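PDB 2PC1: acetyltransferase, GNAT family from Streptococcus agalactiae 2603V/R, which probably transfers an acyl group, most likely acetyl from acetyl-coenzyme A as in other GNAT-family enzymes, to an acceptor that is not known. Local coordinates for residues R23-N28 with G71-G76; Y85-D90 with F114-I119; E94-I99 with G169-D174. All coordinates share one frame; numbering follows the deposited sequence.

Contact 1. Residues R23-N28 with G71-G76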
loop_
_atom_site.group_PDB
_atom_site.type_symbol
_atom_site.label_atom_id
_atom_site.label_comp_id
_atom_site.label_asym_id
_atom_site.label_seq_id
_atom_site.Cartn_x
_atom_site.Cartn_y
_atom_site.Cartn_z
ATOM N N ARG A 23 -12.525 -3.153 4.356
ATOM C CA ARG A 23 -12.652 -3.300 5.797
ATOM C C ARG A 23 -11.376 -3.827 6.396
ATOM O O ARG A 23 -10.512 -4.350 5.697
ATOM C CB ARG A 23 -13.780 -4.251 6.155
ATOM C CG ARG A 23 -13.663 -5.600 5.525
ATOM C CD ARG A 23 -14.546 -6.630 6.247
ATOM N NE ARG A 23 -14.586 -7.909 5.551
ATOM C CZ ARG A 23 -13.635 -8.844 5.619
ATOM N NH1 ARG A 23 -12.541 -8.649 6.350
ATOM N NH2 ARG A 23 -13.764 -9.973 4.920
ATOM N N LEU A 24 -11.286 -3.769 7.706
ATOM C CA LEU A 24 -10.178 -4.432 8.374
ATOM C C LEU A 24 -10.238 -5.927 8.154
ATOM O O LEU A 24 -11.310 -6.529 8.146
ATOM C CB LEU A 24 -10.229 -4.120 9.862
ATOM C CG LEU A 24 -9.925 -2.677 10.241
ATOM C CD1 LEU A 24 -10.260 -2.490 11.708
ATOM C CD2 LEU A 24 -8.493 -2.320 9.953
ATOM N N ALA A 25 -9.062 -6.512 7.943
ATOM C CA ALA A 25 -8.949 -7.954 7.864
ATOM C C ALA A 25 -9.269 -8.593 9.197
ATOM O O ALA A 25 -8.984 -8.010 10.238
ATOM C CB ALA A 25 -7.565 -8.336 7.454
ATOM N N PHE A 26 -9.844 -9.792 9.165
ATOM C CA PHE A 26 -9.944 -10.633 10.343
ATOM C C PHE A 26 -8.791 -11.639 10.434
ATOM O O PHE A 26 -8.223 -12.030 9.409
ATOM C CB PHE A 26 -11.251 -11.428 10.332
ATOM C CG PHE A 26 -12.482 -10.586 10.402
ATOM C CD1 PHE A 26 -12.928 -10.122 11.631
ATOM C CD2 PHE A 26 -13.207 -10.289 9.267
ATOM C CE1 PHE A 26 -14.080 -9.340 11.722
ATOM C CE2 PHE A 26 -14.362 -9.493 9.342
ATOM C CZ PHE A 26 -14.786 -9.026 10.569
ATOM N N PRO A 27 -8.475 -12.088 11.655
ATOM C CA PRO A 27 -7.381 -13.044 11.785
ATOM C C PRO A 27 -7.526 -14.287 10.951
ATOM O O PRO A 27 -6.530 -14.812 10.440
ATOM C CB PRO A 27 -7.391 -13.366 13.263
ATOM C CG PRO A 27 -7.972 -12.129 13.914
ATOM C CD PRO A 27 -9.005 -11.661 12.952
ATOM N N ASN A 28 -8.742 -14.792 10.749
ATOM C CA ASN A 28 -8.833 -16.014 9.977
ATOM C C ASN A 28 -8.681 -15.808 8.486
ATOM O O ASN A 28 -8.778 -16.792 7.732
ATOM C CB ASN A 28 -10.067 -16.831 10.336
ATOM C CG ASN A 28 -11.328 -16.311 9.726
ATOM O OD1 ASN A 28 -11.374 -15.289 9.041
ATOM N ND2 ASN A 28 -12.422 -17.054 9.999
ATOM N N GLY A 71 -3.927 -3.483 13.951
ATOM C CA GLY A 71 -5.077 -2.777 13.393
ATOM C C GLY A 71 -4.757 -2.042 12.089
ATOM O O GLY A 71 -5.468 -1.089 11.691
ATOM N N TYR A 72 -3.681 -2.467 11.431
ATOM C CA TYR A 72 -3.219 -1.866 10.182
ATOM C C TYR A 72 -3.816 -2.538 8.951
ATOM O O TYR A 72 -3.850 -1.936 7.889
ATOM C CB TYR A 72 -1.723 -1.998 10.053
ATOM C CG TYR A 72 -0.872 -1.395 11.138
ATOM C CD1 TYR A 72 -1.335 -0.374 11.953
ATOM C CD2 TYR A 72 0.451 -1.787 11.251
ATOM C CE1 TYR A 72 -0.491 0.205 12.920
ATOM C CE2 TYR A 72 1.299 -1.219 12.193
ATOM C CZ TYR A 72 0.815 -0.222 13.012
ATOM O OH TYR A 72 1.640 0.375 13.967
ATOM N N ALA A 73 -4.223 -3.810 9.076
ATOM C CA ALA A 73 -4.517 -4.630 7.911
ATOM C C ALA A 73 -5.892 -4.379 7.356
ATOM O O ALA A 73 -6.902 -4.614 8.038
ATOM C CB ALA A 73 -4.392 -6.100 8.272
ATOM N N TRP A 74 -5.949 -3.904 6.117
ATOM C CA TRP A 74 -7.199 -3.704 5.397
ATOM C C TRP A 74 -7.248 -4.606 4.191
ATOM O O TRP A 74 -6.231 -4.860 3.542
ATOM C CB TRP A 74 -7.302 -2.264 4.908
ATOM C CG TRP A 74 -7.609 -1.291 5.995
ATOM C CD1 TRP A 74 -6.735 -0.788 6.893
ATOM C CD2 TRP A 74 -8.873 -0.705 6.294
ATOM N NE1 TRP A 74 -7.368 0.086 7.740
ATOM C CE2 TRP A 74 -8.702 0.147 7.402
ATOM C CE3 TRP A 74 -10.150 -0.815 5.738
ATOM C CZ2 TRP A 74 -9.755 0.886 7.939
ATOM C CZ3 TRP A 74 -11.187 -0.097 6.287
ATOM C CH2 TRP A 74 -10.979 0.761 7.355
ATOM N N VAL A 75 -8.459 -5.041 3.853
ATOM C CA VAL A 75 -8.678 -5.842 2.643
ATOM C C VAL A 75 -9.800 -5.277 1.805
ATOM O O VAL A 75 -10.683 -4.560 2.310
ATOM C CB VAL A 75 -8.969 -7.328 2.976
ATOM C CG1 VAL A 75 -7.727 -7.968 3.550
ATOM C CG2 VAL A 75 -10.160 -7.475 3.944
ATOM N N GLY A 76 -9.773 -5.623 0.531
ATOM C CA GLY A 76 -10.872 -5.307 -0.376
ATOM C C GLY A 76 -11.444 -6.616 -0.891
ATOM O O GLY A 76 -10.701 -7.497 -1.339
HETATM O O HOH W 1 -7.040 -6.010 10.505
#

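Contact 2. Residues Y85-D90 with F114-I119. With SO4 (sulfate ion), chain B.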
loop_
_atom_site.group_PDB
_atom_site.type_symbol
_atom_site.label_atom_id
_atom_site.label_comp_id
_atom_site.label_asym_id
_atom_site.label_seq_id
_atom_site.Cartn_x
_atom_site.Cartn_y
_atom_site.Cartn_z
ATOM N N TYR A 85 -5.092 -6.176 -0.496
ATOM C CA TYR A 85 -4.587 -6.001 0.862
ATOM C C TYR A 85 -3.751 -4.755 0.936
ATOM O O TYR A 85 -3.015 -4.447 -0.019
ATOM C CB TYR A 85 -3.717 -7.202 1.252
ATOM C CG TYR A 85 -3.123 -7.051 2.632
ATOM C CD1 TYR A 85 -3.846 -7.433 3.720
ATOM C CD2 TYR A 85 -1.854 -6.517 2.832
ATOM C CE1 TYR A 85 -3.331 -7.296 4.995
ATOM C CE2 TYR A 85 -1.334 -6.372 4.097
ATOM C CZ TYR A 85 -2.081 -6.741 5.162
ATOM O OH TYR A 85 -1.594 -6.615 6.462
ATOM N N ALA A 86 -3.810 -4.047 2.051
ATOM C CA ALA A 86 -2.821 -3.025 2.372
ATOM C C ALA A 86 -2.766 -2.843 3.857
ATOM O O ALA A 86 -3.751 -3.078 4.555
ATOM C CB ALA A 86 -3.150 -1.727 1.746
ATOM N N ALA A 87 -1.609 -2.403 4.332
ATOM C CA ALA A 87 -1.469 -1.942 5.698
ATOM C C ALA A 87 -1.578 -0.424 5.717
ATOM O O ALA A 87 -0.936 0.247 4.896
ATOM C CB ALA A 87 -0.123 -2.354 6.258
ATOM N N VAL A 88 -2.344 0.110 6.633
ATOM C CA VAL A 88 -2.589 1.546 6.768
ATOM C C VAL A 88 -2.145 1.920 8.176
ATOM O O VAL A 88 -2.692 1.412 9.162
ATOM C CB VAL A 88 -4.075 1.883 6.569
ATOM C CG1 VAL A 88 -4.301 3.372 6.748
ATOM C CG2 VAL A 88 -4.535 1.423 5.205
ATOM N N ILE A 89 -1.164 2.820 8.269
ATOM C CA ILE A 89 -0.612 3.202 9.557
ATOM C C ILE A 89 -0.750 4.705 9.750
ATOM O O ILE A 89 -0.327 5.491 8.895
ATOM C CB ILE A 89 0.870 2.832 9.636
ATOM C CG1 ILE A 89 1.063 1.328 9.384
ATOM C CG2 ILE A 89 1.424 3.212 11.005
ATOM C CD1 ILE A 89 2.503 0.863 9.419
ATOM N N ASP A 90 -1.339 5.092 10.877
ATOM C CA ASP A 90 -1.494 6.477 11.265
ATOM C C ASP A 90 -0.362 6.807 12.211
ATOM O O ASP A 90 -0.303 6.306 13.320
ATOM C CB ASP A 90 -2.860 6.635 11.961
ATOM C CG ASP A 90 -3.185 8.040 12.406
ATOM O OD1 ASP A 90 -2.451 9.000 12.115
ATOM O OD2 ASP A 90 -4.232 8.173 13.106
ATOM N N PHE A 114 0.447 4.021 3.502
ATOM C CA PHE A 114 0.059 2.711 3.021
ATOM C C PHE A 114 1.303 1.916 2.727
ATOM O O PHE A 114 2.180 2.411 2.044
ATOM C CB PHE A 114 -0.766 2.790 1.719
ATOM C CG PHE A 114 -2.078 3.541 1.814
ATOM C CD1 PHE A 114 -2.672 3.913 3.005
ATOM C CD2 PHE A 114 -2.719 3.909 0.628
ATOM C CE1 PHE A 114 -3.872 4.607 3.009
ATOM C CE2 PHE A 114 -3.925 4.597 0.638
ATOM C CZ PHE A 114 -4.498 4.944 1.808
ATOM N N HIS A 115 1.353 0.677 3.211
ATOM C CA HIS A 115 2.449 -0.245 2.955
ATOM C C HIS A 115 1.871 -1.579 2.513
ATOM O O HIS A 115 0.678 -1.850 2.705
ATOM C CB HIS A 115 3.242 -0.530 4.240
ATOM C CG HIS A 115 3.807 0.676 4.930
ATOM N ND1 HIS A 115 4.998 1.247 4.566
ATOM C CD2 HIS A 115 3.378 1.352 6.023
ATOM C CE1 HIS A 115 5.270 2.246 5.388
ATOM N NE2 HIS A 115 4.297 2.338 6.277
ATOM N N ARG A 116 2.722 -2.429 1.960
ATOM C CA ARG A 116 2.382 -3.831 1.731
ATOM C C ARG A 116 1.137 -3.973 0.870
ATOM O O ARG A 116 0.271 -4.815 1.115
ATOM C CB ARG A 116 2.283 -4.600 3.050
ATOM C CG ARG A 116 3.643 -4.726 3.688
ATOM C CD ARG A 116 3.619 -5.372 5.060
ATOM N NE ARG A 116 3.045 -4.536 6.121
ATOM C CZ ARG A 116 3.676 -3.517 6.687
ATOM N NH1 ARG A 116 4.856 -3.123 6.244
ATOM N NH2 ARG A 116 3.100 -2.869 7.691
ATOM N N ILE A 117 1.033 -3.141 -0.152
ATOM C CA ILE A 117 -0.101 -3.161 -1.030
ATOM C C ILE A 117 0.011 -4.336 -1.986
ATOM O O ILE A 117 0.980 -4.466 -2.717
ATOM C CB ILE A 117 -0.220 -1.852 -1.820
ATOM C CG1 ILE A 117 -0.419 -0.667 -0.869
ATOM C CG2 ILE A 117 -1.400 -1.933 -2.806
ATOM C CD1 ILE A 117 -0.211 0.670 -1.516
ATOM N N ALA A 118 -0.997 -5.190 -1.992
ATOM C CA ALA A 118 -1.012 -6.346 -2.865
ATOM C C ALA A 118 -2.337 -6.380 -3.555
ATOM O O ALA A 118 -3.395 -6.334 -2.930
ATOM C CB ALA A 118 -0.785 -7.602 -2.089
ATOM N N ILE A 119 -2.284 -6.437 -4.871
ATOM C CA ILE A 119 -3.466 -6.246 -5.679
ATOM C C ILE A 119 -3.535 -7.459 -6.555
ATOM O O ILE A 119 -2.595 -7.744 -7.310
ATOM C CB ILE A 119 -3.381 -5.005 -6.571
ATOM C CG1 ILE A 119 -3.063 -3.741 -5.746
ATOM C CG2 ILE A 119 -4.682 -4.863 -7.359
ATOM C CD1 ILE A 119 -4.082 -3.355 -4.680
HETATM S S SO4 B . 6.357 -2.141 0.998
HETATM O O1 SO4 B . 5.364 -3.184 1.083
HETATM O O2 SO4 B . 5.694 -0.900 0.608
HETATM O O3 SO4 B . 7.051 -1.951 2.256
HETATM O O4 SO4 B . 7.301 -2.517 -0.050
#

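Contact 3. Residues E94-I99 with G169-D174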
loop_
_atom_site.group_PDB
_atom_site.type_symbol
_atom_site.label_atom_id
_atom_site.label_comp_id
_atom_site.label_asym_id
_atom_site.label_seq_id
_atom_site.Cartn_x
_atom_site.Cartn_y
_atom_site.Cartn_z
ATOM N N GLU A 94 9.968 7.205 10.350
ATOM C CA GLU A 94 11.233 7.884 10.579
ATOM C C GLU A 94 12.042 8.077 9.293
ATOM O O GLU A 94 12.653 9.115 9.086
ATOM C CB GLU A 94 12.095 7.129 11.605
ATOM C CG GLU A 94 11.411 6.870 12.957
ATOM C CD GLU A 94 11.011 8.132 13.703
ATOM O OE1 GLU A 94 11.805 9.095 13.738
ATOM O OE2 GLU A 94 9.895 8.148 14.275
ATOM N N VAL A 95 12.031 7.071 8.430
ATOM C CA VAL A 95 12.848 7.130 7.218
ATOM C C VAL A 95 12.361 8.244 6.278
ATOM O O VAL A 95 13.116 8.765 5.473
ATOM C CB VAL A 95 12.907 5.742 6.526
ATOM C CG1 VAL A 95 13.546 5.812 5.137
ATOM C CG2 VAL A 95 13.693 4.787 7.417
ATOM N N TYR A 96 11.089 8.614 6.373
ATOM C CA TYR A 96 10.554 9.702 5.562
ATOM C C TYR A 96 11.175 11.054 5.908
ATOM O O TYR A 96 11.205 11.965 5.080
ATOM C CB TYR A 96 9.022 9.773 5.676
ATOM C CG TYR A 96 8.272 8.736 4.897
ATOM C CD1 TYR A 96 8.905 7.717 4.176
ATOM C CD2 TYR A 96 6.885 8.746 4.888
ATOM C CE1 TYR A 96 8.176 6.770 3.443
ATOM C CE2 TYR A 96 6.176 7.800 4.191
ATOM C CZ TYR A 96 6.804 6.830 3.461
ATOM O OH TYR A 96 6.004 5.927 2.780
ATOM N N ASP A 97 11.722 11.195 7.115
ATOM C CA ASP A 97 12.411 12.403 7.443
ATOM C C ASP A 97 13.720 12.569 6.688
ATOM O O ASP A 97 14.237 13.662 6.642
ATOM C CB ASP A 97 12.714 12.468 8.944
ATOM C CG ASP A 97 11.452 12.449 9.804
ATOM O OD1 ASP A 97 10.407 12.954 9.337
ATOM O OD2 ASP A 97 11.523 11.927 10.949
ATOM N N ALA A 98 14.228 11.478 6.111
ATOM C CA ALA A 98 15.475 11.477 5.362
ATOM C C ALA A 98 15.244 11.681 3.875
ATOM O O ALA A 98 16.121 11.394 3.064
ATOM C CB ALA A 98 16.190 10.161 5.616
ATOM N N ILE A 99 14.081 12.198 3.490
ATOM C CA ILE A 99 13.816 12.506 2.098
ATOM C C ILE A 99 14.912 13.388 1.495
ATOM O O ILE A 99 15.435 14.305 2.135
ATOM C CB ILE A 99 12.410 13.148 1.935
ATOM C CG1 ILE A 99 12.023 13.228 0.448
ATOM C CG2 ILE A 99 12.312 14.478 2.597
ATOM C CD1 ILE A 99 10.536 13.428 0.237
ATOM N N GLY A 169 10.163 12.920 -3.742
ATOM C CA GLY A 169 11.609 12.709 -3.643
ATOM C C GLY A 169 11.910 11.290 -3.306
ATOM O O GLY A 169 11.057 10.430 -3.399
ATOM N N LYS A 170 13.147 11.077 -2.901
ATOM C CA LYS A 170 13.643 9.765 -2.613
ATOM C C LYS A 170 13.823 9.609 -1.121
ATOM O O LYS A 170 14.136 10.557 -0.442
ATOM C CB LYS A 170 14.958 9.534 -3.319
ATOM C CG LYS A 170 14.771 9.346 -4.810
ATOM C CD LYS A 170 16.060 9.392 -5.568
ATOM C CE LYS A 170 15.744 9.240 -7.070
ATOM N NZ LYS A 170 16.932 9.451 -7.913
ATOM N N VAL A 171 13.561 8.403 -0.627
ATOM C CA VAL A 171 13.842 8.102 0.777
ATOM C C VAL A 171 14.710 6.859 0.851
ATOM O O VAL A 171 14.591 5.952 0.027
ATOM C CB VAL A 171 12.550 7.941 1.620
ATOM C CG1 VAL A 171 11.776 9.262 1.709
ATOM C CG2 VAL A 171 11.681 6.845 1.074
ATOM N N PRO A 172 15.610 6.801 1.831
ATOM C CA PRO A 172 16.566 5.701 1.925
ATOM C C PRO A 172 16.042 4.450 2.639
ATOM O O PRO A 172 16.596 4.027 3.670
ATOM C CB PRO A 172 17.710 6.325 2.696
ATOM C CG PRO A 172 17.045 7.268 3.593
ATOM C CD PRO A 172 15.904 7.861 2.809
ATOM N N LEU A 173 15.078 3.818 2.028
ATOM C CA LEU A 173 14.399 2.627 2.565
ATOM C C LEU A 173 14.765 1.483 1.628
ATOM O O LEU A 173 14.504 1.540 0.429
ATOM C CB LEU A 173 12.893 2.863 2.591
ATOM C CG LEU A 173 11.959 1.763 3.119
ATOM C CD1 LEU A 173 12.355 1.411 4.529
ATOM C CD2 LEU A 173 10.522 2.239 3.040
ATOM N N ASP A 174 15.413 0.461 2.175
ATOM C CA ASP A 174 15.819 -0.728 1.414
ATOM C C ASP A 174 16.580 -0.344 0.154
ATOM O O ASP A 174 16.290 -0.851 -0.946
ATOM C CB ASP A 174 14.591 -1.593 1.069
ATOM C CG ASP A 174 14.971 -3.001 0.613
ATOM O OD1 ASP A 174 15.904 -3.599 1.190
ATOM O OD2 ASP A 174 14.327 -3.510 -0.329
#

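Contact 1. Residues R23-N28 with G71-G76
Leu24 lays its CD2 methyl over one face of the Trp74 indole, 3.6 Å from the centroid of the five-membered ring and 20° off its normal, a CH-pi contact displaced toward the rim. In both residues CG stands anti to the carbonyl carbon (chi1 -69° in Leu24, -74° in Trp74), which brings methyl and ring together although the two CB atoms are directed apart. The six-membered part of the indole runs along the backbone of Arg23 instead, with Trp74 CE3 3.3 Å from Arg23 C.

Beneath these side chains strands 20-24 and 73-78 pair antiparallel. Arg23 and Val75 form a hydrogen-bonded pair: Val75 N gives a nearly straight bond of 2.8 Å to Arg23 O, and Arg23 N returns one to Val75 O. Past the end of strand 20-24, Ala25 N still reaches Ala73 O at 2.9 Å, though from above the carbonyl plane. A water donates to both Ala25 O and Ala73 O, so Ala73 O receives two bonds.

Arg23 and Val75 share the other face of the sheet, where Val75 CG2 lies 3.6 Å from Arg23 NH1, over one face of the guanidinium; Phe26 CE2 lies over the opposite face. NH1 donates to Leu24 O at 3.0 Å within the guanidinium plane, while NE and NH2 go to Gln21 and Glu29. Farther along, Ala25 CB touches Val75 CG1 at 3.9 Å and Ala73 CB, and helix 30-46 covers this patch through Ile33.

Three N-H groups and one water thus satisfy the carbonyls of Arg23, Ala25, Ala73 and Val75 where strand 20-24 runs out, and the arginine, gripped through all three of its nitrogens, is probably held rigid, its charge balanced by Glu29.

Contact 2. Residues Y85-D90 with F114-I119
Tyr85 O accepts the amide of Ala118 at 2.9 Å and also meets Ile117 CA in a CA-H...O contact of 3.3 Å. Ala118 O takes Tyr85 N in return, closing a hydrogen-bonded antiparallel pair. Ala87 and His115 form the next such pair, with Ala87 N to His115 O at 2.9 Å, but the register has slipped by one residue at a beta bulge.

Arg116 sits in the bulge with positive phi (57°). Its carbonyl oxygen lies in the plane of the Tyr85 ring, 3.2 Å from the edge carbon CD2. A turn at chi3 (-72°) folds the arginine so that NH2 comes 3.6 Å from Ala87 CB, while one guanidinium face rests on His115 CB. Asp67 OD2 takes a salt bridge from Arg116 NE and a hydrogen bond from Tyr85 OH, tying both to one oxygen. Ile89 CD1 crosses to His115 CD2 at 3.5 Å, the side chains at about a right angle. On the face away from Tyr85, Val88 CG2 lies alongside Phe114 CD1 at 3.8 Å, and Leu136 of helix 127-139 packs on both.

Arg116 N gives a bent bond of 2.9 Å to O1 of a sulfate, probably from the crystallisation liquor, also held by Tyr58, Gln51 and Trp52. The pairing lies at the centre of the GNAT fold, and the bulge is consistent with that of the fourth core strand, which in relatives meets acetyl-coenzyme A.

Contact 3. Residues E94-I99 with G169-D174
The loop between strands 81-91 and 111-119 makes a short helical turn here and packs against the end of strand 166-171, an outermost strand of the sheet. Ala98 CB meets Pro172 CG at 3.6 Å, and Ala98 O lies close to the CD of the same ring.

Val95 reaches the proline from another side. In one of its two conformers, and so tentatively, its CG1 methyl lies 3.8 Å from Pro172 C and 4.0 Å from Leu173 CB, and also touches Pro172 CD. Val95 and Ala98 are three residues apart, one turn along the chain, and both direct CB toward the strand end; Ala98 N is bonded back to Val95 O.

Val171 CG1 stands between Ile99 and Tyr96. It is 3.9 Å from Ile99 CB and 4.1 Å from Tyr96 CD1, where valine and tyrosine side chains run obliquely past each other. The tyrosine OH meets Asp148 in a hydrogen bond, and the Trp104 ring meets the tyrosine ring with planes about 45° apart, its NE1 bonded to Tyr96 O. Ile99 CA approaches Lys170 O at 3.2 Å with a CA-H...O angle of 146°. The extended Ile99 side chain (chi1 -169°) carries CD1 on to Gly169 N at 4.0 Å. Lys170 itself directs CB away from the loop; its NZ forms a salt bridge with Glu101, and its backbone is hydrogen-bonded to Tyr100, just past the loop segment.

Pro172 is the centre of an inverse gamma turn, closed by a weak bond from Leu173 N to Val171 O, and so the chain bends just where Val95 and Ala98 touch it. The contact is loop-on-strand packing by apolar side chains, aliphatic but for the Tyr96 ring; the strand lies beside strand 177-183, in the C-terminal antiparallel hairpin of the GNAT fold.

How the contacts relate
Contact 2 occupies the buried centre of the sheet, whereas contacts 1 and 3 are partly buried and lie on opposite sides of the chain's centre, about 27 Å apart between their centres. Contacts 1 and 2 adjoin: strands 73-78 and 81-91 are neighbours, joined through Trp74 with Ala86 and Tyr72 with Val88. Both rely on backbone pairing, fraying at the strand end and finished by a water in contact 1, interrupted by a bulge in contact 2; charge is marginal in the first and sits at the bulge (Arg116, Asp67) in the second. Contact 3 takes its loop from just beyond strand 81-91, but relies chiefly on apolar packing, with one CA-H...O contact and no ladder between its segments.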